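PDB 5ZB2: DNA repair protein RAD7 from Saccharomyces cerevisiae, which takes part in global genome nucleotide excision repair, clearing DNA damage from nontranscribed DNA as a component of the GGR complex and a partner of Elc1. Local coordinates for residues Y120-L125 / F148-G153; L131-P136 / D142-F147; S172-L175 / T181-S184. All blocks are in the same frame, centred on the assembly; numbering follows the deposited sequence.

Interaction 1 of 3, residues Y120-L125 / F148-G153; sequences YIAEKL and FVIMKG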
loop_
_atom_site.group_PDB
_atom_site.type_symbol
_atom_site.label_atom_id
_atom_site.label_comp_id
_atom_site.label_asym_id
_atom_site.label_seq_id
_atom_site.Cartn_x
_atom_site.Cartn_y
_atom_site.Cartn_z
ATOM N N TYR A 120 -4.762 4.885 -9.153
ATOM C CA TYR A 120 -5.809 4.463 -8.226
ATOM C C TYR A 120 -6.983 5.436 -8.261
ATOM O O TYR A 120 -8.148 5.026 -8.320
ATOM C CB TYR A 120 -5.249 4.363 -6.808
ATOM C CG TYR A 120 -4.847 2.976 -6.365
ATOM C CD1 TYR A 120 -3.774 2.316 -6.950
ATOM C CD2 TYR A 120 -5.520 2.340 -5.328
ATOM C CE1 TYR A 120 -3.395 1.052 -6.529
ATOM C CE2 TYR A 120 -5.150 1.079 -4.899
ATOM C CZ TYR A 120 -4.087 0.440 -5.501
ATOM O OH TYR A 120 -3.721 -0.814 -5.072
ATOM N N ILE A 121 -6.689 6.739 -8.218
ATOM C CA ILE A 121 -7.740 7.753 -8.242
ATOM C C ILE A 121 -8.579 7.621 -9.507
ATOM O O ILE A 121 -9.814 7.631 -9.460
ATOM C CB ILE A 121 -7.121 9.157 -8.113
ATOM C CG1 ILE A 121 -6.591 9.355 -6.696
ATOM C CG2 ILE A 121 -8.135 10.251 -8.464
ATOM C CD1 ILE A 121 -5.712 10.565 -6.534
ATOM N N ALA A 122 -7.919 7.498 -10.659
ATOM C CA ALA A 122 -8.643 7.433 -11.925
ATOM C C ALA A 122 -9.448 6.145 -12.067
ATOM O O ALA A 122 -10.516 6.152 -12.691
ATOM C CB ALA A 122 -7.665 7.560 -13.092
ATOM N N GLU A 123 -8.963 5.035 -11.506
ATOM C CA GLU A 123 -9.578 3.738 -11.756
ATOM C C GLU A 123 -10.514 3.270 -10.648
ATOM O O GLU A 123 -11.369 2.421 -10.912
ATOM C CB GLU A 123 -8.491 2.683 -11.982
ATOM C CG GLU A 123 -7.670 2.944 -13.240
ATOM C CD GLU A 123 -6.674 1.844 -13.548
ATOM O OE1 GLU A 123 -6.173 1.203 -12.598
ATOM O OE2 GLU A 123 -6.391 1.621 -14.745
ATOM N N LYS A 124 -10.391 3.800 -9.432
ATOM C CA LYS A 124 -11.220 3.357 -8.319
ATOM C C LYS A 124 -12.343 4.325 -7.978
ATOM O O LYS A 124 -13.229 3.965 -7.195
ATOM C CB LYS A 124 -10.357 3.131 -7.070
ATOM C CG LYS A 124 -9.241 2.108 -7.256
ATOM C CD LYS A 124 -9.786 0.750 -7.638
ATOM C CE LYS A 124 -8.671 -0.228 -7.906
ATOM N NZ LYS A 124 -9.197 -1.514 -8.447
ATOM N N LEU A 125 -12.324 5.540 -8.530
ATOM C CA LEU A 125 -13.385 6.511 -8.302
ATOM C C LEU A 125 -14.216 6.634 -9.573
ATOM O O LEU A 125 -13.989 7.547 -10.377
ATOM C CB LEU A 125 -12.804 7.867 -7.894
ATOM C CG LEU A 125 -11.966 7.868 -6.616
ATOM C CD1 LEU A 125 -11.371 9.249 -6.387
ATOM C CD2 LEU A 125 -12.790 7.435 -5.412
ATOM N N PHE A 148 -4.813 10.596 -18.436
ATOM C CA PHE A 148 -5.827 11.222 -19.282
ATOM C C PHE A 148 -6.518 10.207 -20.186
ATOM O O PHE A 148 -7.711 10.352 -20.471
ATOM C CB PHE A 148 -5.197 12.338 -20.112
ATOM C CG PHE A 148 -4.675 13.482 -19.289
ATOM C CD1 PHE A 148 -5.430 14.008 -18.257
ATOM C CD2 PHE A 148 -3.424 14.019 -19.536
ATOM C CE1 PHE A 148 -4.953 15.055 -17.494
ATOM C CE2 PHE A 148 -2.942 15.062 -18.776
ATOM C CZ PHE A 148 -3.706 15.578 -17.754
ATOM N N VAL A 149 -5.803 9.176 -20.640
ATOM C CA VAL A 149 -6.456 8.108 -21.396
ATOM C C VAL A 149 -7.528 7.442 -20.541
ATOM O O VAL A 149 -8.655 7.208 -20.994
ATOM C CB VAL A 149 -5.416 7.088 -21.897
ATOM C CG1 VAL A 149 -6.095 5.868 -22.519
ATOM C CG2 VAL A 149 -4.479 7.738 -22.907
ATOM N N ILE A 150 -7.196 7.137 -19.285
ATOM C CA ILE A 150 -8.152 6.494 -18.391
ATOM C C ILE A 150 -9.347 7.399 -18.124
ATOM O O ILE A 150 -10.469 6.913 -17.937
ATOM C CB ILE A 150 -7.454 6.084 -17.077
ATOM C CG1 ILE A 150 -6.413 4.998 -17.357
ATOM C CG2 ILE A 150 -8.474 5.586 -16.048
ATOM C CD1 ILE A 150 -5.532 4.665 -16.180
ATOM N N MET A 151 -9.134 8.713 -18.082
ATOM C CA MET A 151 -10.203 9.665 -17.800
ATOM C C MET A 151 -10.893 10.171 -19.063
ATOM O O MET A 151 -11.750 11.054 -18.971
ATOM C CB MET A 151 -9.649 10.860 -17.008
ATOM C CG MET A 151 -9.106 10.514 -15.623
ATOM S SD MET A 151 -10.343 9.793 -14.522
ATOM C CE MET A 151 -11.475 11.167 -14.324
ATOM N N LYS A 152 -10.535 9.643 -20.229
ATOM C CA LYS A 152 -11.126 10.066 -21.491
ATOM C C LYS A 152 -12.647 10.097 -21.401
ATOM O O LYS A 152 -13.280 9.102 -21.038
ATOM C CB LYS A 152 -10.673 9.113 -22.600
ATOM C CG LYS A 152 -11.177 9.462 -23.988
ATOM C CD LYS A 152 -10.659 8.469 -25.018
ATOM C CE LYS A 152 -11.165 8.798 -26.414
ATOM N NZ LYS A 152 -10.688 7.814 -27.426
ATOM N N GLY A 153 -13.232 11.250 -21.724
ATOM C CA GLY A 153 -14.671 11.401 -21.730
ATOM C C GLY A 153 -15.314 11.573 -20.372
ATOM O O GLY A 153 -16.525 11.821 -20.310
#
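Ala122 presses its methyl group between Ile150 and Met151, and apolar packing around this small side chain makes up most of the contact. Segments 120-125 and 148-153 come closest at Ala122 and Met151, whose CA atoms are 6.5 Å apart, an approach that a residue as short as alanine permits. From one residue comes the branch methyl of Ile150, with CG2 3.6 Å from Ala122 CB; from the other comes the thioether of Met151, whose SD lies 3.8 Å from the same CB. The bend at chi2 (-60°) turns the Met151 sulfur to this methyl.

A second, more open contact pairs the Glu123 side chain with Ile150, the two crossing at about a right angle. Glu123 CG lies 3.9 Å from Ile150 CG2. Farther along the chain, the carboxylate oxygen OE2 of Glu123 is 3.5 Å from Ile150 CD1, a van der Waals contact between a polar atom and a methyl. An alanine in place of Ile150 would probably open a gap beside the Ala122 methyl and leave the Glu123 chain freer to swing.

No hydrogen bond joins the two segments directly. Just beyond them, Arg154 NH1 is hydrogen-bonded to the carbonyl oxygens of both Ala122 and Ile150, bridging the two segments. Glu123 also borders a bound 2-(2-methoxyethoxy)ethanol, probably from the crystallisation liquor.

Such side-by-side packing of successive helices, 115-124 and 141-150, is characteristic of the convex, helical face of a leucine-rich repeat solenoid.

Interaction 2 of 3, residues L131-P136 / D142-F147; sequences LNLDGP and DTWEKF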
loop_
_atom_site.group_PDB
_atom_site.type_symbol
_atom_site.label_atom_id
_atom_site.label_comp_id
_atom_site.label_asym_id
_atom_site.label_seq_id
_atom_site.Cartn_x
_atom_site.Cartn_y
_atom_site.Cartn_z
ATOM N N LEU A 131 -10.890 17.018 -10.818
ATOM C CA LEU A 131 -9.663 16.795 -10.057
ATOM C C LEU A 131 -8.826 18.065 -10.073
ATOM O O LEU A 131 -8.510 18.591 -11.146
ATOM C CB LEU A 131 -8.861 15.620 -10.628
ATOM C CG LEU A 131 -7.673 15.132 -9.788
ATOM C CD1 LEU A 131 -8.121 14.622 -8.423
ATOM C CD2 LEU A 131 -6.894 14.049 -10.523
ATOM N N ASN A 132 -8.465 18.547 -8.881
ATOM C CA ASN A 132 -7.606 19.714 -8.704
ATOM C C ASN A 132 -6.370 19.282 -7.925
ATOM O O ASN A 132 -6.485 18.801 -6.792
ATOM C CB ASN A 132 -8.354 20.829 -7.970
ATOM C CG ASN A 132 -7.574 22.136 -7.911
ATOM O OD1 ASN A 132 -6.342 22.148 -7.888
ATOM N ND2 ASN A 132 -8.299 23.249 -7.881
ATOM N N LEU A 133 -5.194 19.441 -8.532
ATOM C CA LEU A 133 -3.933 19.024 -7.930
ATOM C C LEU A 133 -2.964 20.196 -7.905
ATOM O O LEU A 133 -2.738 20.841 -8.935
ATOM C CB LEU A 133 -3.310 17.856 -8.700
ATOM C CG LEU A 133 -4.154 16.593 -8.891
ATOM C CD1 LEU A 133 -3.405 15.592 -9.760
ATOM C CD2 LEU A 133 -4.530 15.965 -7.559
ATOM N N ASP A 134 -2.376 20.441 -6.738
ATOM C CA ASP A 134 -1.402 21.510 -6.563
ATOM C C ASP A 134 -0.106 20.924 -6.004
ATOM O O ASP A 134 -0.043 20.539 -4.836
ATOM C CB ASP A 134 -1.946 22.581 -5.619
ATOM C CG ASP A 134 -0.964 23.714 -5.395
ATOM O OD1 ASP A 134 0.021 23.808 -6.157
ATOM O OD2 ASP A 134 -1.176 24.510 -4.456
ATOM N N GLY A 135 0.902 20.843 -6.833
ATOM C CA GLY A 135 2.165 20.309 -6.431
ATOM C C GLY A 135 2.438 18.840 -6.650
ATOM O O GLY A 135 3.213 18.309 -5.925
ATOM N N PRO A 136 1.829 18.181 -7.620
ATOM C CA PRO A 136 2.146 16.763 -7.848
ATOM C C PRO A 136 3.440 16.645 -8.640
ATOM O O PRO A 136 3.401 16.259 -9.809
ATOM C CB PRO A 136 0.957 16.260 -8.664
ATOM C CG PRO A 136 0.438 17.472 -9.362
ATOM C CD PRO A 136 0.693 18.634 -8.442
ATOM N N ASP A 142 4.774 11.057 -19.158
ATOM C CA ASP A 142 4.209 9.799 -19.628
ATOM C C ASP A 142 3.121 9.290 -18.696
ATOM O O ASP A 142 2.148 8.682 -19.158
ATOM C CB ASP A 142 5.322 8.767 -19.783
ATOM C CG ASP A 142 6.344 9.178 -20.821
ATOM O OD1 ASP A 142 6.135 8.869 -22.014
ATOM O OD2 ASP A 142 7.347 9.822 -20.446
ATOM N N THR A 143 3.249 9.538 -17.393
ATOM C CA THR A 143 2.177 9.168 -16.477
ATOM C C THR A 143 0.945 10.034 -16.700
ATOM O O THR A 143 -0.184 9.528 -16.681
ATOM C CB THR A 143 2.655 9.276 -15.030
ATOM O OG1 THR A 143 3.793 8.431 -14.845
ATOM C CG2 THR A 143 1.555 8.850 -14.067
ATOM N N TRP A 144 1.139 11.338 -16.922
ATOM C CA TRP A 144 0.005 12.208 -17.225
ATOM C C TRP A 144 -0.799 11.661 -18.396
ATOM O O TRP A 144 -2.033 11.614 -18.349
ATOM C CB TRP A 144 0.486 13.632 -17.523
ATOM C CG TRP A 144 0.952 14.380 -16.308
ATOM C CD1 TRP A 144 2.177 14.953 -16.115
ATOM C CD2 TRP A 144 0.200 14.632 -15.114
ATOM N NE1 TRP A 144 2.232 15.547 -14.877
ATOM C CE2 TRP A 144 1.031 15.364 -14.244
ATOM C CE3 TRP A 144 -1.096 14.308 -14.698
ATOM C CZ2 TRP A 144 0.611 15.775 -12.984
ATOM C CZ3 TRP A 144 -1.512 14.721 -13.442
ATOM C CH2 TRP A 144 -0.660 15.444 -12.601
ATOM N N GLU A 145 -0.111 11.235 -19.457
ATOM C CA GLU A 145 -0.803 10.678 -20.616
ATOM C C GLU A 145 -1.669 9.487 -20.220
ATOM O O GLU A 145 -2.844 9.410 -20.595
ATOM C CB GLU A 145 0.204 10.273 -21.693
ATOM C CG GLU A 145 -0.455 9.685 -22.938
ATOM C CD GLU A 145 0.502 9.514 -24.106
ATOM O OE1 GLU A 145 1.722 9.721 -23.927
ATOM O OE2 GLU A 145 0.028 9.168 -25.209
ATOM N N LYS A 146 -1.102 8.541 -19.464
ATOM C CA LYS A 146 -1.878 7.374 -19.050
ATOM C C LYS A 146 -3.100 7.785 -18.241
ATOM O O LYS A 146 -4.184 7.212 -18.402
ATOM C CB LYS A 146 -1.008 6.417 -18.240
ATOM C CG LYS A 146 0.072 5.727 -19.042
ATOM C CD LYS A 146 0.738 4.628 -18.232
ATOM C CE LYS A 146 1.921 4.027 -18.973
ATOM N NZ LYS A 146 3.028 5.009 -19.148
ATOM N N PHE A 147 -2.946 8.776 -17.364
ATOM C CA PHE A 147 -4.070 9.224 -16.549
ATOM C C PHE A 147 -5.177 9.818 -17.413
ATOM O O PHE A 147 -6.364 9.571 -17.167
ATOM C CB PHE A 147 -3.582 10.235 -15.510
ATOM C CG PHE A 147 -4.685 10.985 -14.828
ATOM C CD1 PHE A 147 -5.422 10.394 -13.821
ATOM C CD2 PHE A 147 -4.978 12.288 -15.189
ATOM C CE1 PHE A 147 -6.436 11.083 -13.191
ATOM C CE2 PHE A 147 -5.988 12.982 -14.561
ATOM C CZ PHE A 147 -6.716 12.381 -13.558
HETATM O O HOH W 1 3.967 16.524 -12.344
#
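Leu131, Leu133 and Pro136 meet the rings of Phe147 and Trp144 in a fully buried apolar contact between strand 130-134 with its following turn and helix 141-150. At one end Leu131 CD2 lies 3.5 Å from Phe147 CZ, oblique to the ring. With CG anti to the backbone N (chi1 167°), the Phe147 ring extends from the helix to this methyl.

The indole of Trp144 is met at its edge. Leu133 CD1 and Pro136 CG both lie near the ring plane, each 4.0 Å from Trp144 CH2, so the six-membered ring points its edge at the strand and the turn after it. Leu133 lies antiparallel alongside the indole, and the proline side chain is set roughly perpendicular to it. Beyond the two segments, Phe166 packs edge-to-face with Trp144, and Leu118 of helix 115-124 touches both aromatic residues.

No direct hydrogen bond joins the segments; a water bridges them. It accepts a hydrogen bond from Trp144 NE1 (3.2 Å) and donates one to Pro136 O (2.6 Å), which satisfies the indole N-H within a buried setting and ties the turn after the strand to the helix.

Alternating strand leucines turned inward onto the aromatic side chains of the following helix contribute to the hydrophobic core between the strand and helix faces of a leucine-rich repeat solenoid.

Interaction 3 of 3, residues S172-L175 / T181-S184; sequences SNLL and TLVS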
loop_
_atom_site.group_PDB
_atom_site.type_symbol
_atom_site.label_atom_id
_atom_site.label_comp_id
_atom_site.label_asym_id
_atom_site.label_seq_id
_atom_site.Cartn_x
_atom_site.Cartn_y
_atom_site.Cartn_z
ATOM N N SER A 172 -1.145 18.511 -24.429
ATOM C CA SER A 172 -1.749 17.968 -25.642
ATOM C C SER A 172 -2.558 16.710 -25.343
ATOM O O SER A 172 -3.669 16.543 -25.858
ATOM C CB SER A 172 -0.670 17.670 -26.682
ATOM O OG SER A 172 -0.061 18.862 -27.137
ATOM N N ASN A 173 -2.021 15.816 -24.508
ATOM C CA ASN A 173 -2.750 14.595 -24.179
ATOM C C ASN A 173 -3.994 14.888 -23.348
ATOM O O ASN A 173 -4.993 14.171 -23.461
ATOM C CB ASN A 173 -1.839 13.613 -23.444
ATOM C CG ASN A 173 -0.682 13.140 -24.301
ATOM O OD1 ASN A 173 0.475 13.194 -23.886
ATOM N ND2 ASN A 173 -0.989 12.670 -25.505
ATOM N N LEU A 174 -3.956 15.924 -22.509
ATOM C CA LEU A 174 -5.166 16.346 -21.812
ATOM C C LEU A 174 -6.228 16.796 -22.805
ATOM O O LEU A 174 -7.393 16.388 -22.721
ATOM C CB LEU A 174 -4.849 17.478 -20.835
ATOM C CG LEU A 174 -6.072 18.210 -20.270
ATOM C CD1 LEU A 174 -6.965 17.246 -19.508
ATOM C CD2 LEU A 174 -5.659 19.375 -19.381
ATOM N N LEU A 175 -5.841 17.651 -23.751
ATOM C CA LEU A 175 -6.807 18.208 -24.690
ATOM C C LEU A 175 -7.290 17.151 -25.673
ATOM O O LEU A 175 -8.487 17.063 -25.957
ATOM C CB LEU A 175 -6.186 19.389 -25.430
ATOM C CG LEU A 175 -5.808 20.575 -24.544
ATOM C CD1 LEU A 175 -5.089 21.641 -25.353
ATOM C CD2 LEU A 175 -7.039 21.151 -23.864
ATOM N N THR A 181 -14.766 17.507 -23.359
ATOM C CA THR A 181 -15.472 17.263 -22.109
ATOM C C THR A 181 -15.225 18.346 -21.067
ATOM O O THR A 181 -16.053 18.518 -20.165
ATOM C CB THR A 181 -15.054 15.904 -21.536
ATOM O OG1 THR A 181 -15.220 14.898 -22.541
ATOM C CG2 THR A 181 -15.896 15.535 -20.324
ATOM N N LEU A 182 -14.124 19.083 -21.180
ATOM C CA LEU A 182 -13.763 20.067 -20.166
ATOM C C LEU A 182 -14.725 21.249 -20.178
ATOM O O LEU A 182 -14.974 21.857 -21.224
ATOM C CB LEU A 182 -12.337 20.564 -20.399
ATOM C CG LEU A 182 -11.196 19.582 -20.122
ATOM C CD1 LEU A 182 -9.889 20.162 -20.624
ATOM C CD2 LEU A 182 -11.103 19.254 -18.632
ATOM N N VAL A 183 -15.264 21.575 -19.004
ATOM C CA VAL A 183 -15.960 22.836 -18.778
ATOM C C VAL A 183 -15.210 23.736 -17.814
ATOM O O VAL A 183 -15.651 24.870 -17.572
ATOM C CB VAL A 183 -17.400 22.606 -18.281
ATOM C CG1 VAL A 183 -18.247 21.984 -19.383
ATOM C CG2 VAL A 183 -17.412 21.735 -17.035
ATOM N N SER A 184 -14.089 23.273 -17.260
ATOM C CA SER A 184 -13.301 24.048 -16.307
ATOM C C SER A 184 -11.847 23.611 -16.410
ATOM O O SER A 184 -11.557 22.410 -16.385
ATOM C CB SER A 184 -13.825 23.855 -14.882
ATOM O OG SER A 184 -12.932 24.395 -13.924
#
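Leu182 leaves its backbone toward the helix segment 172-175, and its CD1 methyl meets two leucines in succession. That methyl lies 4.3 Å from Leu174 CD1 and 4.4 Å from Leu175 CD2, so a single branch end of Leu182 meets one methyl from each neighbour on the helix. These are loose van der Waals contacts, and no hydrogen bond crosses between the segments.

The two helix leucines reach this methyl from different directions. Leu174 starts out across the line to its partner, and a chi1 of 167°, which swings CG to the far side from the backbone N, carries its methyl over. Leu175 leaves the backbone pointing away from the loop, and its CD2 branch turns back toward Leu182 CD1. The backbones can therefore stay well apart, the nearest CA atoms, those of Leu175 and Leu182, being 8.5 Å from each other, while branched methyls span the distance.

All three leucines are buried. Other residues extend the cluster on the helix side: Leu174 also packs on Phe148 of helix 141-150, and Leu175 on Leu199 and Tyr202 of helix 199-202. Past the loop, Ser184 OG is hydrogen-bonded to Glu157 and His159, joining the start of strand 184-188 to the preceding strand.

Leu182, in the loop that returns from helix to strand, is one of the buried leucines of the solenoid core, as in the LxxLxL pattern of leucine-rich repeats.

Overall arrangement
The three contacts lie on the same side of the chain's centre, in the curved leucine-rich repeat region of this chain, the C-terminal part of Rad7, with centres about 11 Å (1 and 2), 13 Å (1 and 3) and 12 Å (2 and 3) apart. Interactions 1 and 2 share helix 141-150: the first joins it to the preceding helix 115-124, the second to strand 130-134, which lies between them in sequence. Interaction 3 follows, on helix 168-178 and the loop to strand 184-188. Direct packing links them, with Ala122 CB 3.7 Å from Phe147 CD1 and Phe148 CD2 3.6 Å from Leu174 N. Neighbouring helices and strands are thus packed in series along the solenoid.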